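Local coordinates for multidrug resistance protein (Vibrio cholerae, PDB 1YC9) that probably forms the outer-membrane channel of a multidrug efflux system, letting drugs and other toxic compounds leave the cell, at residues W26-Q31 with L38-L43; A260-A265 with G347-A352. The protein carries 1 engineered substitution. One frame throughout, in Å; residues are numbered along the deposited sequence. Where two conformers were deposited one is given.

Interaction 1 of 2, residues W26-Q31 with L38-L43; sequences WWQRYQ and LIEEAL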
loop_
_atom_site.group_PDB
_atom_site.type_symbol
_atom_site.label_atom_id
_atom_site.label_comp_id
_atom_site.label_asym_id
_atom_site.label_seq_id
_atom_site.Cartn_x
_atom_site.Cartn_y
_atom_site.Cartn_z
ATOM N N TRP A 26 -7.322 -10.084 26.167
ATOM C CA TRP A 26 -5.989 -10.037 26.748
ATOM C C TRP A 26 -5.581 -8.695 27.350
ATOM O O TRP A 26 -4.707 -8.628 28.201
ATOM C CB TRP A 26 -4.956 -10.503 25.690
ATOM C CG TRP A 26 -5.133 -9.739 24.395
ATOM C CD1 TRP A 26 -5.836 -10.134 23.308
ATOM C CD2 TRP A 26 -4.629 -8.407 24.086
ATOM N NE1 TRP A 26 -5.825 -9.137 22.354
ATOM C CE2 TRP A 26 -5.085 -8.073 22.797
ATOM C CE3 TRP A 26 -3.865 -7.468 24.778
ATOM C CZ2 TRP A 26 -4.786 -6.833 22.176
ATOM C CZ3 TRP A 26 -3.572 -6.244 24.171
ATOM C CH2 TRP A 26 -4.029 -5.938 22.887
ATOM N N TRP A 27 -6.192 -7.611 26.877
ATOM C CA TRP A 27 -5.878 -6.264 27.347
ATOM C C TRP A 27 -6.291 -6.064 28.809
ATOM O O TRP A 27 -5.760 -5.173 29.502
ATOM C CB TRP A 27 -6.585 -5.218 26.491
ATOM C CG TRP A 27 -8.056 -5.478 26.324
ATOM C CD1 TRP A 27 -9.065 -5.059 27.144
ATOM C CD2 TRP A 27 -8.675 -6.201 25.262
ATOM N NE1 TRP A 27 -10.273 -5.483 26.654
ATOM C CE2 TRP A 27 -10.061 -6.196 25.503
ATOM C CE3 TRP A 27 -8.191 -6.891 24.128
ATOM C CZ2 TRP A 27 -10.962 -6.835 24.668
ATOM C CZ3 TRP A 27 -9.097 -7.515 23.292
ATOM C CH2 TRP A 27 -10.471 -7.487 23.571
ATOM N N GLN A 28 -7.230 -6.897 29.266
ATOM C CA GLN A 28 -7.675 -6.833 30.655
ATOM C C GLN A 28 -6.563 -7.123 31.641
ATOM O O GLN A 28 -6.645 -6.688 32.785
ATOM C CB GLN A 28 -8.901 -7.749 30.896
ATOM C CG GLN A 28 -10.164 -7.268 30.217
ATOM C CD GLN A 28 -11.307 -8.272 30.315
ATOM O OE1 GLN A 28 -11.110 -9.420 30.722
ATOM N NE2 GLN A 28 -12.462 -7.862 29.907
ATOM N N ARG A 29 -5.531 -7.845 31.219
ATOM C CA ARG A 29 -4.456 -8.150 32.129
ATOM C C ARG A 29 -3.707 -6.917 32.610
ATOM O O ARG A 29 -3.054 -6.981 33.642
ATOM C CB ARG A 29 -3.553 -9.271 31.591
ATOM C CG ARG A 29 -2.260 -8.889 30.915
ATOM C CD ARG A 29 -1.387 -10.124 30.591
ATOM N NE ARG A 29 -0.171 -10.254 31.410
ATOM C CZ ARG A 29 0.141 -11.300 32.194
ATOM N NH1 ARG A 29 1.288 -11.296 32.869
ATOM N NH2 ARG A 29 -0.673 -12.347 32.328
ATOM N N TYR A 30 -3.844 -5.767 31.924
ATOM C CA TYR A 30 -3.170 -4.541 32.351
ATOM C C TYR A 30 -3.916 -3.742 33.432
ATOM O O TYR A 30 -3.417 -2.738 33.920
ATOM C CB TYR A 30 -2.802 -3.649 31.125
ATOM C CG TYR A 30 -2.054 -4.424 30.096
ATOM C CD1 TYR A 30 -0.787 -4.915 30.367
ATOM C CD2 TYR A 30 -2.632 -4.745 28.866
ATOM C CE1 TYR A 30 -0.106 -5.679 29.457
ATOM C CE2 TYR A 30 -1.917 -5.522 27.913
ATOM C CZ TYR A 30 -0.669 -5.946 28.203
ATOM O OH TYR A 30 0.031 -6.732 27.308
ATOM N N GLN A 31 -5.149 -4.145 33.738
ATOM C CA GLN A 31 -5.853 -3.674 34.928
ATOM C C GLN A 31 -6.164 -2.196 34.809
ATOM O O GLN A 31 -6.169 -1.458 35.803
ATOM C CB GLN A 31 -5.037 -4.002 36.201
ATOM C CG GLN A 31 -4.965 -5.511 36.489
ATOM C CD GLN A 31 -4.151 -5.846 37.758
ATOM O OE1 GLN A 31 -4.580 -5.542 38.856
ATOM N NE2 GLN A 31 -2.993 -6.460 37.594
ATOM N N LEU A 38 -11.950 1.569 25.980
ATOM C CA LEU A 38 -11.563 1.964 24.623
ATOM C C LEU A 38 -11.620 0.772 23.674
ATOM O O LEU A 38 -12.223 0.864 22.619
ATOM C CB LEU A 38 -10.144 2.561 24.630
ATOM C CG LEU A 38 -10.039 3.948 25.255
ATOM C CD1 LEU A 38 -8.599 4.335 25.519
ATOM C CD2 LEU A 38 -10.709 4.960 24.372
ATOM N N ILE A 39 -11.054 -0.358 24.071
ATOM C CA ILE A 39 -11.046 -1.493 23.178
ATOM C C ILE A 39 -12.485 -2.026 23.021
ATOM O O ILE A 39 -12.986 -2.257 21.905
ATOM C CB ILE A 39 -10.038 -2.520 23.639
ATOM C CG1 ILE A 39 -8.630 -1.927 23.448
ATOM C CG2 ILE A 39 -10.199 -3.800 22.876
ATOM C CD1 ILE A 39 -7.515 -2.789 23.958
ATOM N N GLU A 40 -13.187 -2.157 24.141
ATOM C CA GLU A 40 -14.566 -2.615 24.109
ATOM C C GLU A 40 -15.484 -1.791 23.217
ATOM O O GLU A 40 -16.236 -2.360 22.441
ATOM C CB GLU A 40 -15.095 -2.717 25.525
ATOM C CG GLU A 40 -14.403 -3.888 26.213
ATOM C CD GLU A 40 -14.298 -3.986 27.693
ATOM O OE1 GLU A 40 -15.057 -3.256 28.356
ATOM O OE2 GLU A 40 -13.405 -4.698 28.210
ATOM N N GLU A 41 -15.365 -0.468 23.283
ATOM C CA GLU A 41 -16.085 0.453 22.399
ATOM C C GLU A 41 -15.805 0.160 20.925
ATOM O O GLU A 41 -16.744 0.069 20.121
ATOM C CB GLU A 41 -15.709 1.916 22.685
ATOM C CG GLU A 41 -16.288 2.513 23.951
ATOM C CD GLU A 41 -15.576 3.829 24.313
ATOM O OE1 GLU A 41 -15.562 4.756 23.492
ATOM O OE2 GLU A 41 -14.994 3.931 25.401
ATOM N N ALA A 42 -14.524 0.054 20.582
ATOM C CA ALA A 42 -14.090 -0.195 19.214
ATOM C C ALA A 42 -14.603 -1.537 18.702
ATOM O O ALA A 42 -14.936 -1.644 17.556
ATOM C CB ALA A 42 -12.573 -0.179 19.114
ATOM N N LEU A 43 -14.601 -2.572 19.558
ATOM C CA LEU A 43 -15.075 -3.893 19.155
ATOM C C LEU A 43 -16.618 -4.058 19.116
ATOM O O LEU A 43 -17.123 -5.043 18.604
ATOM C CB LEU A 43 -14.431 -4.952 20.045
ATOM C CG LEU A 43 -12.905 -5.086 19.854
ATOM C CD1 LEU A 43 -12.340 -6.192 20.768
ATOM C CD2 LEU A 43 -12.476 -5.320 18.397
#
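Trp27 and Ile39 make the main apolar contact. The methyl CG2 of Ile39 sits over one face of the indole, 3.5 Å from the centroid of its six-membered ring and 8° off the ring normal, a well-centred CH-pi contact. Ile39 holds CG2 anti to its backbone N, while CD1, at the end of the other branch, reaches the root of the indole, 3.6 Å from Trp27 CG and equally near CB. Leu43, one helical turn further on, reaches toward the indole tip to tip, its CD1 lying 3.6 Å from Trp27 CH2 and approaching obliquely. Trp27 CG stands between the backbone N and the carbonyl carbon, chi1 51°.

The motif is a 3-10 turn connected closely to helix 33-44, the chain doubling back so that Trp27 lies against the helix. It probably belongs to the small mixed region beside the long helices of the outer membrane factor's alpha-helical barrel: Trp26 packs on helices 117-183 and 398-433, Ile39 touches Ile147 of the former, and Tyr30 hydrogen-bonds Asp426 of the latter through its hydroxyl. At an edge of the Trp27 indole, in its plane, lies Trp26, whose own face receives Trp27 CE3, offset toward the rim.

The polar contacts are looser. Glu40 brings OE2 to the edge of the indole, near its plane, but it stays 3.6 Å from Trp27 NE1, with the carboxylate and ring planes 54° apart. The same oxygen lies 3.7 Å from Gln28 NE2, where the side chains cross at about a right angle. Both separations are too long to count as hydrogen bonds, though the negative charge may still draw weakly on the two N-H groups. Gln28 is exposed, so this side of the contact faces solvent.

Interaction 2 of 2, residues A260-A265 with G347-A352; sequences ADITAA and GTLVQA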
loop_
_atom_site.group_PDB
_atom_site.type_symbol
_atom_site.label_atom_id
_atom_site.label_comp_id
_atom_site.label_asym_id
_atom_site.label_seq_id
_atom_site.Cartn_x
_atom_site.Cartn_y
_atom_site.Cartn_z
ATOM N N ALA A 260 -3.738 -16.166 12.924
ATOM C CA ALA A 260 -4.804 -16.184 11.930
ATOM C C ALA A 260 -4.262 -15.912 10.513
ATOM O O ALA A 260 -4.792 -16.436 9.554
ATOM C CB ALA A 260 -5.894 -15.171 12.295
ATOM N N ASP A 261 -3.205 -15.126 10.368
ATOM C CA ASP A 261 -2.593 -14.882 9.031
ATOM C C ASP A 261 -2.018 -16.152 8.409
ATOM O O ASP A 261 -2.167 -16.405 7.203
ATOM C CB ASP A 261 -1.563 -13.745 9.048
ATOM C CG ASP A 261 -0.368 -13.990 10.008
ATOM O OD1 ASP A 261 0.706 -13.358 9.834
ATOM O OD2 ASP A 261 -0.370 -14.801 10.974
ATOM N N ILE A 262 -1.364 -16.984 9.225
ATOM C CA ILE A 262 -0.866 -18.267 8.754
ATOM C C ILE A 262 -2.047 -19.171 8.394
ATOM O O ILE A 262 -2.032 -19.835 7.359
ATOM C CB ILE A 262 0.030 -18.963 9.814
ATOM C CG1 ILE A 262 1.302 -18.148 10.012
ATOM C CG2 ILE A 262 0.346 -20.384 9.426
ATOM C CD1 ILE A 262 2.176 -18.600 11.167
ATOM N N THR A 263 -3.073 -19.225 9.242
ATOM C CA THR A 263 -4.230 -20.037 8.944
ATOM C C THR A 263 -4.866 -19.608 7.617
ATOM O O THR A 263 -5.199 -20.434 6.795
ATOM C CB THR A 263 -5.209 -19.900 10.062
ATOM O OG1 THR A 263 -4.580 -20.422 11.239
ATOM C CG2 THR A 263 -6.447 -20.728 9.802
ATOM N N ALA A 264 -5.046 -18.308 7.443
ATOM C CA ALA A 264 -5.689 -17.791 6.232
ATOM C C ALA A 264 -4.880 -18.169 5.017
ATOM O O ALA A 264 -5.435 -18.644 4.036
ATOM C CB ALA A 264 -5.876 -16.328 6.333
ATOM N N ALA A 265 -3.565 -18.004 5.098
ATOM C CA ALA A 265 -2.717 -18.341 3.956
ATOM C C ALA A 265 -2.715 -19.824 3.681
ATOM O O ALA A 265 -2.671 -20.231 2.514
ATOM C CB ALA A 265 -1.286 -17.824 4.157
ATOM N N GLY A 347 6.087 -17.369 3.147
ATOM C CA GLY A 347 6.493 -16.056 3.524
ATOM C C GLY A 347 5.874 -15.669 4.849
ATOM O O GLY A 347 6.487 -14.934 5.646
ATOM N N THR A 348 4.617 -16.066 5.036
ATOM C CA THR A 348 3.876 -15.707 6.242
ATOM C C THR A 348 4.484 -16.419 7.424
ATOM O O THR A 348 4.645 -15.779 8.452
ATOM C CB THR A 348 2.402 -16.068 6.082
ATOM O OG1 THR A 348 1.835 -15.284 5.012
ATOM C CG2 THR A 348 1.595 -15.629 7.280
ATOM N N LEU A 349 4.875 -17.697 7.257
ATOM C CA LEU A 349 5.571 -18.443 8.283
ATOM C C LEU A 349 6.891 -17.755 8.642
ATOM O O LEU A 349 7.227 -17.559 9.803
ATOM C CB LEU A 349 5.859 -19.833 7.759
ATOM C CG LEU A 349 6.417 -20.823 8.737
ATOM C CD1 LEU A 349 5.691 -20.694 10.071
ATOM C CD2 LEU A 349 6.228 -22.210 8.167
ATOM N N VAL A 350 7.648 -17.369 7.618
ATOM C CA VAL A 350 8.938 -16.733 7.838
ATOM C C VAL A 350 8.759 -15.421 8.594
ATOM O O VAL A 350 9.460 -15.159 9.584
ATOM C CB VAL A 350 9.699 -16.524 6.480
ATOM C CG1 VAL A 350 10.864 -15.568 6.691
ATOM C CG2 VAL A 350 10.134 -17.872 5.889
ATOM N N GLN A 351 7.824 -14.603 8.155
ATOM C CA GLN A 351 7.562 -13.347 8.790
ATOM C C GLN A 351 7.069 -13.511 10.235
ATOM O O GLN A 351 7.434 -12.690 11.081
ATOM C CB GLN A 351 6.537 -12.545 8.025
ATOM C CG GLN A 351 6.418 -11.069 8.501
ATOM C CD GLN A 351 7.761 -10.300 8.875
ATOM O OE1 GLN A 351 8.944 -10.554 8.343
ATOM N NE2 GLN A 351 7.573 -9.320 9.795
ATOM N N ALA A 352 6.278 -14.545 10.505
ATOM C CA ALA A 352 5.769 -14.766 11.861
ATOM C C ALA A 352 6.912 -15.184 12.786
ATOM O O ALA A 352 7.005 -14.706 13.908
ATOM C CB ALA A 352 4.711 -15.817 11.852
HETATM O O HOH W 1 3.268 -12.923 8.920
#
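The Thr348 side chain runs antiparallel to those of Asp261 and Ile262, alongside them, its methyl CG2 touching both. With CG2 anti to the backbone N, that methyl lies 3.5 Å from Asp261 OD1 and 3.7 Å from Ile262 CG1. The other branch of Thr348, OG1, meets CB of Ala265 at 4.1 Å; its hydrogen bond goes back to Gln344 O, one turn earlier in its own helix. Ile262 reaches on past Thr348, putting CD1 3.8 Å from Ala352 CB, and Leu256 packs against both residues.

Asp261 works differently. Its CG stands between the backbone N and the carbonyl carbon, chi1 60°, and the carboxylate serves several partners. Asp261 OD1 forms a salt bridge with Arg259 and takes a hydrogen bond of 2.8 Å from a water, which also donates to Thr348 O at 3.2 Å, so the water bridges the helices. OD2 takes a weak bond from Ile262 N, bent to 128°.

The segment axes come within 9.4 Å and run at 169°, nearly antiparallel. On helix 260-281, Ala264 packs on Ala134 of helix 117-183. On helix 326-391, Val350 touches Gly225 of a neighbouring subunit. Such side-by-side antiparallel helices are characteristic of the periplasmic alpha-helical barrel of trimeric outer membrane factors.

In the fold
From the N terminus, interaction 1 closes first: it is a local loop, in which the 3-10 turn at 26-31 folds onto helix 33-44 after only six intervening residues. Interaction 2 comes later and joins helix 260-281 to helix 326-391, the helices before and after the strands 286-298 and 309-322 that cross to the membrane end and back; 81 residues separate its segments. The two loops follow in series, neither nested nor crossed. Their centres are 25 Å apart and their nearest atoms about 12 Å, so they do not touch. Helix 117-183 borders both: it packs on Trp26, Ile39 and Ala42 of the first contact and on Ala260, Thr263 and Ala264 of the second.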